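Local coordinates for uncharacterized novel protein (Burkholderia pseudomallei K96243, PDB 3FJV) that is of unknown function and belongs to the DUF3501 family, forming a two-chain assembly around an antiparallel sheet flanked by helices, at residues A129-E134 with F146-L151. Sequence-based numbering, arbitrary orientation.
Sequences ADEDLE and FLRFEL
Two groups grip the buried carboxylate oxygen Asp130 OD1: the backbone N-H of Phe146 and the guanidinium of Arg102 from the second subunit. Phe146 N reaches Asp130 OD1 at 2.9 Å, nearly along the C-O axis of the acceptor, while the other oxygen, OD2, is hydrogen-bonded to ND1 of His145. In return, Asp130 N donates to Phe146 O over 2.8 Å, almost along the carbonyl axis, so both backbone polar groups of Phe146, its N-H and its C=O, are bonded to the one residue Asp130. With chi1 at -53°, Asp130 CG stands beside its own backbone N, which brings both groups to the same partner. The contact lies where strand 125-129 leaves the antiparallel sheet. Ala129 and Leu147 form an antiparallel non-hydrogen-bonded pair, with Ala129 CB against Leu147 CD2 at 3.5 Å, and a type I turn from Asp130 to Leu133 then carries the chain toward helix 135-139. From this turn Glu131 extends across Arg148, whose chain bends at chi3 (79°) to offer the guanidinium side-on. Glu131 OE1 accepts from Arg148 NE at 2.8 Å and Glu131 OE2 from Arg148 NH2 at 2.9 Å, each through its syn lone pair; the carboxylate and guanidinium planes are nearly coplanar, 24° apart. Arg148 NH1 meets Glu150 OE1 at 2.7 Å from above that carboxylate's plane, so all three guanidinium nitrogens are engaged and the group's rotation is fixed. Asp132 OD2 approaches Phe146 CD2 obliquely at 3.7 Å, and Arg102 of the second subunit joins both residues, by a salt bridge to Asp132 OD1 and a cation-pi contact with the ring.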
ATOM      1  N   ALA A 129     -14.716  -6.416   0.913  1.00 17.03           N
ATOM      2  CA  ALA A 129     -13.529  -5.551   0.974  1.00 16.09           C
ATOM      3  C   ALA A 129     -13.399  -4.534  -0.142  1.00 17.64           C
ATOM      4  O   ALA A 129     -13.719  -4.825  -1.299  1.00 13.97           O
ATOM      5  CB  ALA A 129     -12.263  -6.431   0.995  1.00 16.14           C
ATOM      6  N   ASP A 130     -12.929  -3.347   0.212  1.00 14.57           N
ATOM      7  CA  ASP A 130     -12.341  -2.396  -0.757  1.00 16.13           C
ATOM      8  C   ASP A 130     -13.313  -1.964  -1.854  1.00 18.77           C
ATOM      9  O   ASP A 130     -12.914  -1.726  -3.001  1.00 14.38           O
ATOM     10  CB  ASP A 130     -11.022  -2.981  -1.360  1.00 18.53           C
ATOM     11  CG  ASP A 130     -10.027  -3.432  -0.286  1.00 21.62           C
ATOM     12  OD1 ASP A 130      -9.872  -2.698   0.741  1.00 15.99           O
ATOM     13  OD2 ASP A 130      -9.409  -4.512  -0.488  1.00 18.85           O
ATOM     14  N   GLU A 131     -14.578  -1.757  -1.480  1.00 16.62           N
ATOM     15  CA  GLU A 131     -15.592  -1.371  -2.463  1.00 16.25           C
ATOM     16  C   GLU A 131     -15.351   0.050  -2.985  1.00 20.62           C
ATOM     17  O   GLU A 131     -15.840   0.428  -4.026  1.00 19.84           O
ATOM     18  CB  GLU A 131     -16.967  -1.457  -1.848  1.00 18.86           C
ATOM     19  CG  GLU A 131     -17.436  -2.890  -1.671  1.00 20.26           C
ATOM     20  CD  GLU A 131     -18.662  -2.959  -0.806  1.00 26.06           C
ATOM     21  OE1 GLU A 131     -18.545  -2.659   0.428  1.00 23.67           O
ATOM     22  OE2 GLU A 131     -19.740  -3.289  -1.378  1.00 21.22           O
ATOM     23  N   ASP A 132     -14.589   0.830  -2.233  1.00 19.65           N
ATOM     24  CA  ASP A 132     -14.216   2.164  -2.660  1.00 22.84           C
ATOM     25  C   ASP A 132     -13.129   2.206  -3.714  1.00 25.67           C
ATOM     26  O   ASP A 132     -12.779   3.284  -4.215  1.00 27.26           O
ATOM     27  CB  ASP A 132     -13.800   2.985  -1.452  1.00 21.09           C
ATOM     28  CG  ASP A 132     -12.637   2.389  -0.714  1.00 16.77           C
ATOM     29  OD1 ASP A 132     -12.612   1.165  -0.481  1.00 19.25           O
ATOM     30  OD2 ASP A 132     -11.732   3.143  -0.364  1.00 17.39           O
ATOM     31  N   LEU A 133     -12.551   1.058  -4.048  1.00 21.62           N
ATOM     32  CA  LEU A 133     -11.509   1.069  -5.028  1.00 23.69           C
ATOM     33  C   LEU A 133     -12.028   0.450  -6.308  1.00 28.43           C
ATOM     34  O   LEU A 133     -12.654  -0.642  -6.297  1.00 26.79           O
ATOM     35  CB  LEU A 133     -10.285   0.297  -4.555  1.00 18.44           C
ATOM     36  CG  LEU A 133      -9.545   0.876  -3.326  1.00 19.16           C
ATOM     37  CD1 LEU A 133      -8.364  -0.007  -3.068  1.00 17.38           C
ATOM     38  CD2 LEU A 133      -9.158   2.348  -3.591  1.00 20.59           C
ATOM     39  N   GLU A 134     -11.726   1.136  -7.409  1.00 29.73           N
ATOM     40  CA  GLU A 134     -12.080   0.627  -8.729  1.00 35.70           C
ATOM     41  C   GLU A 134     -11.431  -0.762  -8.890  1.00 37.45           C
ATOM     42  O   GLU A 134     -10.485  -1.104  -8.176  1.00 37.63           O
ATOM     43  CB  GLU A 134     -11.702   1.656  -9.814  1.00 36.23           C
ATOM     44  CG  GLU A 134     -12.463   3.018  -9.632  1.00 34.78           C
ATOM     45  CD  GLU A 134     -12.079   4.089 -10.662  1.00 43.60           C
ATOM     46  OE1 GLU A 134     -11.966   3.737 -11.852  1.00 35.97           O
ATOM     47  OE2 GLU A 134     -11.927   5.282 -10.288  1.00 36.70           O
ATOM     48  N   PHE A 146     -10.062  -2.032   3.572  1.00 14.39           N
ATOM     49  CA  PHE A 146     -11.257  -1.520   4.256  1.00 15.38           C
ATOM     50  C   PHE A 146     -12.347  -2.576   4.125  1.00 17.44           C
ATOM     51  O   PHE A 146     -12.709  -2.981   2.997  1.00 16.85           O
ATOM     52  CB  PHE A 146     -11.681  -0.210   3.597  1.00 14.22           C
ATOM     53  CG  PHE A 146     -10.759   0.975   3.858  1.00 13.97           C
ATOM     54  CD1 PHE A 146      -9.735   0.946   4.803  1.00 15.62           C
ATOM     55  CD2 PHE A 146     -10.985   2.186   3.167  1.00 18.09           C
ATOM     56  CE1 PHE A 146      -8.928   2.045   5.034  1.00 14.24           C
ATOM     57  CE2 PHE A 146     -10.168   3.294   3.397  1.00 16.04           C
ATOM     58  CZ  PHE A 146      -9.128   3.204   4.361  1.00 18.76           C
ATOM     59  N   LEU A 147     -12.817  -3.110   5.253  1.00 12.14           N
ATOM     60  CA  LEU A 147     -13.792  -4.186   5.228  1.00 13.22           C
ATOM     61  C   LEU A 147     -15.186  -3.726   5.738  1.00 13.82           C
ATOM     62  O   LEU A 147     -15.294  -2.838   6.636  1.00 14.64           O
ATOM     63  CB  LEU A 147     -13.309  -5.358   6.074  1.00 13.98           C
ATOM     64  CG  LEU A 147     -11.913  -5.931   5.858  1.00 19.85           C
ATOM     65  CD1 LEU A 147     -11.690  -7.170   6.793  1.00 17.51           C
ATOM     66  CD2 LEU A 147     -11.623  -6.229   4.433  1.00 19.47           C
ATOM     67  N   ARG A 148     -16.233  -4.370   5.209  1.00 12.44           N
ATOM     68  CA  ARG A 148     -17.609  -4.159   5.636  1.00 15.15           C
ATOM     69  C   ARG A 148     -18.196  -5.537   5.995  1.00 17.61           C
ATOM     70  O   ARG A 148     -18.087  -6.452   5.223  1.00 17.01           O
ATOM     71  CB  ARG A 148     -18.402  -3.544   4.472  1.00 16.79           C
ATOM     72  CG  ARG A 148     -19.900  -3.533   4.582  1.00 26.74           C
ATOM     73  CD  ARG A 148     -20.543  -2.627   3.519  1.00 26.14           C
ATOM     74  NE  ARG A 148     -20.650  -3.187   2.167  1.00 19.26           N
ATOM     75  CZ  ARG A 148     -21.623  -4.006   1.766  1.00 24.17           C
ATOM     76  NH1 ARG A 148     -22.545  -4.430   2.634  1.00 18.58           N
ATOM     77  NH2 ARG A 148     -21.640  -4.457   0.509  1.00 23.96           N
ATOM     78  N   PHE A 149     -18.814  -5.671   7.163  1.00 14.89           N
ATOM     79  CA  PHE A 149     -19.494  -6.904   7.534  1.00 16.89           C
ATOM     80  C   PHE A 149     -20.982  -6.575   7.691  1.00 18.13           C
ATOM     81  O   PHE A 149     -21.344  -5.818   8.586  1.00 13.48           O
ATOM     82  CB  PHE A 149     -18.959  -7.398   8.886  1.00 17.10           C
ATOM     83  CG  PHE A 149     -17.518  -7.838   8.867  1.00 14.74           C
ATOM     84  CD1 PHE A 149     -17.166  -9.145   8.532  1.00 18.29           C
ATOM     85  CD2 PHE A 149     -16.506  -6.961   9.300  1.00 16.35           C
ATOM     86  CE1 PHE A 149     -15.831  -9.538   8.543  1.00 18.69           C
ATOM     87  CE2 PHE A 149     -15.199  -7.367   9.344  1.00 20.39           C
ATOM     88  CZ  PHE A 149     -14.862  -8.660   8.955  1.00 19.82           C
ATOM     89  N   GLU A 150     -21.852  -7.177   6.880  1.00 16.19           N
ATOM     90  CA  GLU A 150     -23.260  -6.832   6.916  0.50 16.63           C
ATOM     91  C   GLU A 150     -24.019  -7.839   7.809  1.00 19.09           C
ATOM     92  O   GLU A 150     -23.903  -9.058   7.649  1.00 17.96           O
ATOM     93  CB  GLU A 150     -23.831  -6.732   5.493  0.50 19.45           C
ATOM     94  CG  GLU A 150     -25.041  -5.782   5.365  0.50 24.53           C
ATOM     95  CD  GLU A 150     -24.696  -4.300   5.412  0.50 27.12           C
ATOM     96  OE1 GLU A 150     -23.574  -3.883   5.017  0.50 18.67           O
ATOM     97  OE2 GLU A 150     -25.578  -3.527   5.846  0.50 40.88           O
ATOM     98  N   LEU A 151     -24.726  -7.308   8.817  1.00 16.60           N
ATOM     99  CA  LEU A 151     -25.429  -8.152   9.784  1.00 16.06           C
ATOM    100  C   LEU A 151     -26.930  -8.033   9.673  1.00 17.01           C
ATOM    101  O   LEU A 151     -27.482  -6.917   9.614  1.00 14.68           O
ATOM    102  CB  LEU A 151     -25.005  -7.825  11.222  1.00 17.57           C
ATOM    103  CG  LEU A 151     -23.701  -8.332  11.846  1.00 27.79           C
ATOM    104  CD1 LEU A 151     -22.438  -8.092  11.022  1.00 25.86           C
ATOM    105  CD2 LEU A 151     -23.559  -7.668  13.249  1.00 23.52           C
TER